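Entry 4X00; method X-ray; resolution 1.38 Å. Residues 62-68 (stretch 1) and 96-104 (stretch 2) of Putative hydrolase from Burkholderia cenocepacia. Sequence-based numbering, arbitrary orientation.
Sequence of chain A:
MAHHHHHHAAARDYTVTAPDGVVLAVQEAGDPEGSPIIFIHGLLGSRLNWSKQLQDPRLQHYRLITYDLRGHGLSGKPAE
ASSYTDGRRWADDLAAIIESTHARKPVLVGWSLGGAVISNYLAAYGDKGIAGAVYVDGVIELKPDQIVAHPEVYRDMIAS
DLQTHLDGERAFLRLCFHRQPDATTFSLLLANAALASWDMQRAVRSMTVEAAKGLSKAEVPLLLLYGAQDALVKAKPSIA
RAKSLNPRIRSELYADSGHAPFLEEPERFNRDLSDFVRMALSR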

# COMPACT_ATOMS: atom_id res chain seq x y z
N TYR A 62 11.55 11.32 11.24
CA TYR A 62 11.51 9.88 11.01
C TYR A 62 12.37 9.51 9.82
O TYR A 62 12.67 10.38 9.00
CB TYR A 62 10.09 9.39 10.74
CG TYR A 62 9.15 9.67 11.87
CD1 TYR A 62 9.36 9.11 13.13
CD2 TYR A 62 8.04 10.48 11.69
CE1 TYR A 62 8.48 9.39 14.20
CE2 TYR A 62 7.16 10.76 12.73
CZ TYR A 62 7.39 10.20 13.99
OH TYR A 62 6.54 10.47 15.04
N ARG A 63 12.77 8.24 9.73
CA ARG A 63 13.42 7.74 8.51
C ARG A 63 12.33 7.26 7.56
O ARG A 63 11.65 6.27 7.84
CB ARG A 63 14.40 6.63 8.87
CG ARG A 63 15.12 6.05 7.65
CD ARG A 63 16.08 4.94 8.04
NE ARG A 63 16.77 4.45 6.85
CZ ARG A 63 17.47 3.33 6.84
NH1 ARG A 63 17.55 2.58 7.95
NH2 ARG A 63 18.09 2.94 5.72
N LEU A 64 12.13 8.00 6.47
CA LEU A 64 10.96 7.78 5.61
C LEU A 64 11.35 6.98 4.38
O LEU A 64 12.01 7.51 3.48
CB LEU A 64 10.35 9.13 5.21
CG LEU A 64 9.95 10.05 6.38
CD1 LEU A 64 9.52 11.43 5.83
CD2 LEU A 64 8.81 9.44 7.17
N ILE A 65 10.94 5.73 4.34
CA ILE A 65 11.36 4.82 3.27
C ILE A 65 10.18 4.52 2.36
O ILE A 65 9.11 4.11 2.84
CB ILE A 65 11.90 3.51 3.87
CG1 ILE A 65 13.14 3.79 4.74
CG2 ILE A 65 12.20 2.49 2.75
CD1 ILE A 65 13.49 2.63 5.68
N THR A 66 10.37 4.67 1.05
CA THR A 66 9.36 4.27 0.09
C THR A 66 9.99 3.30 -0.91
O THR A 66 11.22 3.22 -1.00
CB THR A 66 8.77 5.48 -0.67
OG1 THR A 66 9.83 6.24 -1.27
CG2 THR A 66 7.97 6.41 0.24
N TYR A 67 9.17 2.59 -1.67
CA TYR A 67 9.68 1.79 -2.77
C TYR A 67 8.57 1.53 -3.76
O TYR A 67 7.38 1.71 -3.46
CB TYR A 67 10.27 0.46 -2.28
CG TYR A 67 9.32 -0.56 -1.70
CD1 TYR A 67 8.84 -0.42 -0.40
CD2 TYR A 67 8.93 -1.68 -2.43
CE1 TYR A 67 8.01 -1.38 0.17
CE2 TYR A 67 8.11 -2.65 -1.89
CZ TYR A 67 7.66 -2.51 -0.56
OH TYR A 67 6.85 -3.46 -0.01
N ASP A 68 8.95 1.11 -4.97
CA ASP A 68 7.97 0.71 -5.97
C ASP A 68 7.74 -0.80 -5.84
O ASP A 68 8.70 -1.60 -5.81
CB ASP A 68 8.44 1.04 -7.39
CG ASP A 68 8.62 2.53 -7.63
OD1 ASP A 68 8.06 3.36 -6.88
OD2 ASP A 68 9.34 2.87 -8.58
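Stretch 2 (96-104) AIIESTHAR

Stretch 2 lies against stretch 1 as the last turn of a helix and the chain that leaves it, running broadly opposite to the strand, with Arg 63 nearest Ala 103, Ile 65 nearest Thr 101 and Tyr 67 nearest Ile 97, their CA atoms 8.5 to 8.8 Å apart. The alternate strand residues Arg 63, Ile 65 and Tyr 67 point toward stretch 2.

The polar rule is to spend a long side chain on the carbonyl of Thr 101, just before the Schellman turn. Arg 63 reaches out so that NH1 donates to Thr 101 O at 2.8 Å, with a weak second bond from NH2 to the same Thr 101 O at 3.2 Å; Arg 63 NE and NH2 also bond elsewhere in the structure. His 102, with positive phi, breaks the helix in a Schellman motif: His 102 N bonds Glu 99 O at 3.0 Å and Ala 103 N bonds Ile 98 O at 3.3 Å. Thr 101, chi1 p, has OG1 donating to Ile 97 O at 2.7 Å and accepting from Ala 103 N at 3.3 Å; Thr 101 OG1, with both bonds made, lies 4.1 Å from Ile 65 CD1.

Further along the strand, Ile 65 CG2 meets Ile 97 CG2 at 4.3 Å, and Ile 97 CD1 sits over one face of the Tyr 67 ring, 3.3 Å from Tyr 67 CG.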

# COMPACT_ATOMS: atom_id res chain seq x y z
N ALA A 96 12.94 -8.01 2.15
CA ALA A 96 14.25 -7.67 1.64
C ALA A 96 14.57 -6.20 1.88
O ALA A 96 15.71 -5.85 2.21
CB ALA A 96 14.33 -8.00 0.15
N ILE A 97 13.58 -5.33 1.70
CA ILE A 97 13.79 -3.92 2.02
C ILE A 97 14.02 -3.69 3.51
O ILE A 97 14.93 -2.95 3.87
CB ILE A 97 12.63 -3.12 1.49
CG1 ILE A 97 12.83 -3.10 -0.04
CG2 ILE A 97 12.54 -1.70 2.09
CD1 ILE A 97 11.70 -2.65 -0.79
N ILE A 98 13.24 -4.34 4.38
CA ILE A 98 13.48 -4.23 5.83
C ILE A 98 14.91 -4.64 6.16
O ILE A 98 15.60 -3.97 6.93
CB ILE A 98 12.47 -5.08 6.62
CG1 ILE A 98 11.07 -4.47 6.45
CG2 ILE A 98 12.86 -5.17 8.10
CD1 ILE A 98 9.93 -5.32 6.96
N GLU A 99 15.37 -5.72 5.54
CA GLU A 99 16.74 -6.19 5.82
C GLU A 99 17.82 -5.26 5.26
O GLU A 99 18.78 -4.92 5.96
CB GLU A 99 16.93 -7.60 5.28
CG GLU A 99 16.21 -8.62 6.12
CD GLU A 99 16.41 -10.05 5.65
OE1 GLU A 99 17.54 -10.41 5.23
OE2 GLU A 99 15.42 -10.83 5.71
N SER A 100 17.66 -4.86 4.01
CA SER A 100 18.72 -4.13 3.32
C SER A 100 18.93 -2.75 3.94
O SER A 100 20.05 -2.26 4.04
CB SER A 100 18.40 -4.00 1.84
OG SER A 100 19.52 -3.48 1.14
N THR A 101 17.83 -2.13 4.36
CA THR A 101 17.89 -0.82 4.97
C THR A 101 18.34 -0.90 6.43
O THR A 101 18.63 0.12 7.05
CB THR A 101 16.53 -0.13 4.89
OG1 THR A 101 15.57 -0.92 5.60
CG2 THR A 101 16.09 0.02 3.44
N HIS A 102 18.43 -2.12 6.95
CA HIS A 102 18.69 -2.36 8.37
C HIS A 102 17.72 -1.56 9.24
O HIS A 102 18.07 -1.13 10.34
CB HIS A 102 20.15 -2.04 8.74
CG HIS A 102 21.14 -2.85 7.97
ND1 HIS A 102 21.56 -4.10 8.38
CD2 HIS A 102 21.74 -2.63 6.78
CE1 HIS A 102 22.40 -4.59 7.49
NE2 HIS A 102 22.53 -3.72 6.51
N ALA A 103 16.50 -1.39 8.72
CA ALA A 103 15.45 -0.67 9.43
C ALA A 103 15.13 -1.36 10.75
O ALA A 103 14.77 -2.54 10.78
CB ALA A 103 14.19 -0.58 8.56
N ARG A 104 15.29 -0.61 11.83
CA ARG A 104 15.07 -1.11 13.18
C ARG A 104 13.64 -0.87 13.63
O ARG A 104 13.20 0.28 13.73
CB ARG A 104 16.04 -0.43 14.13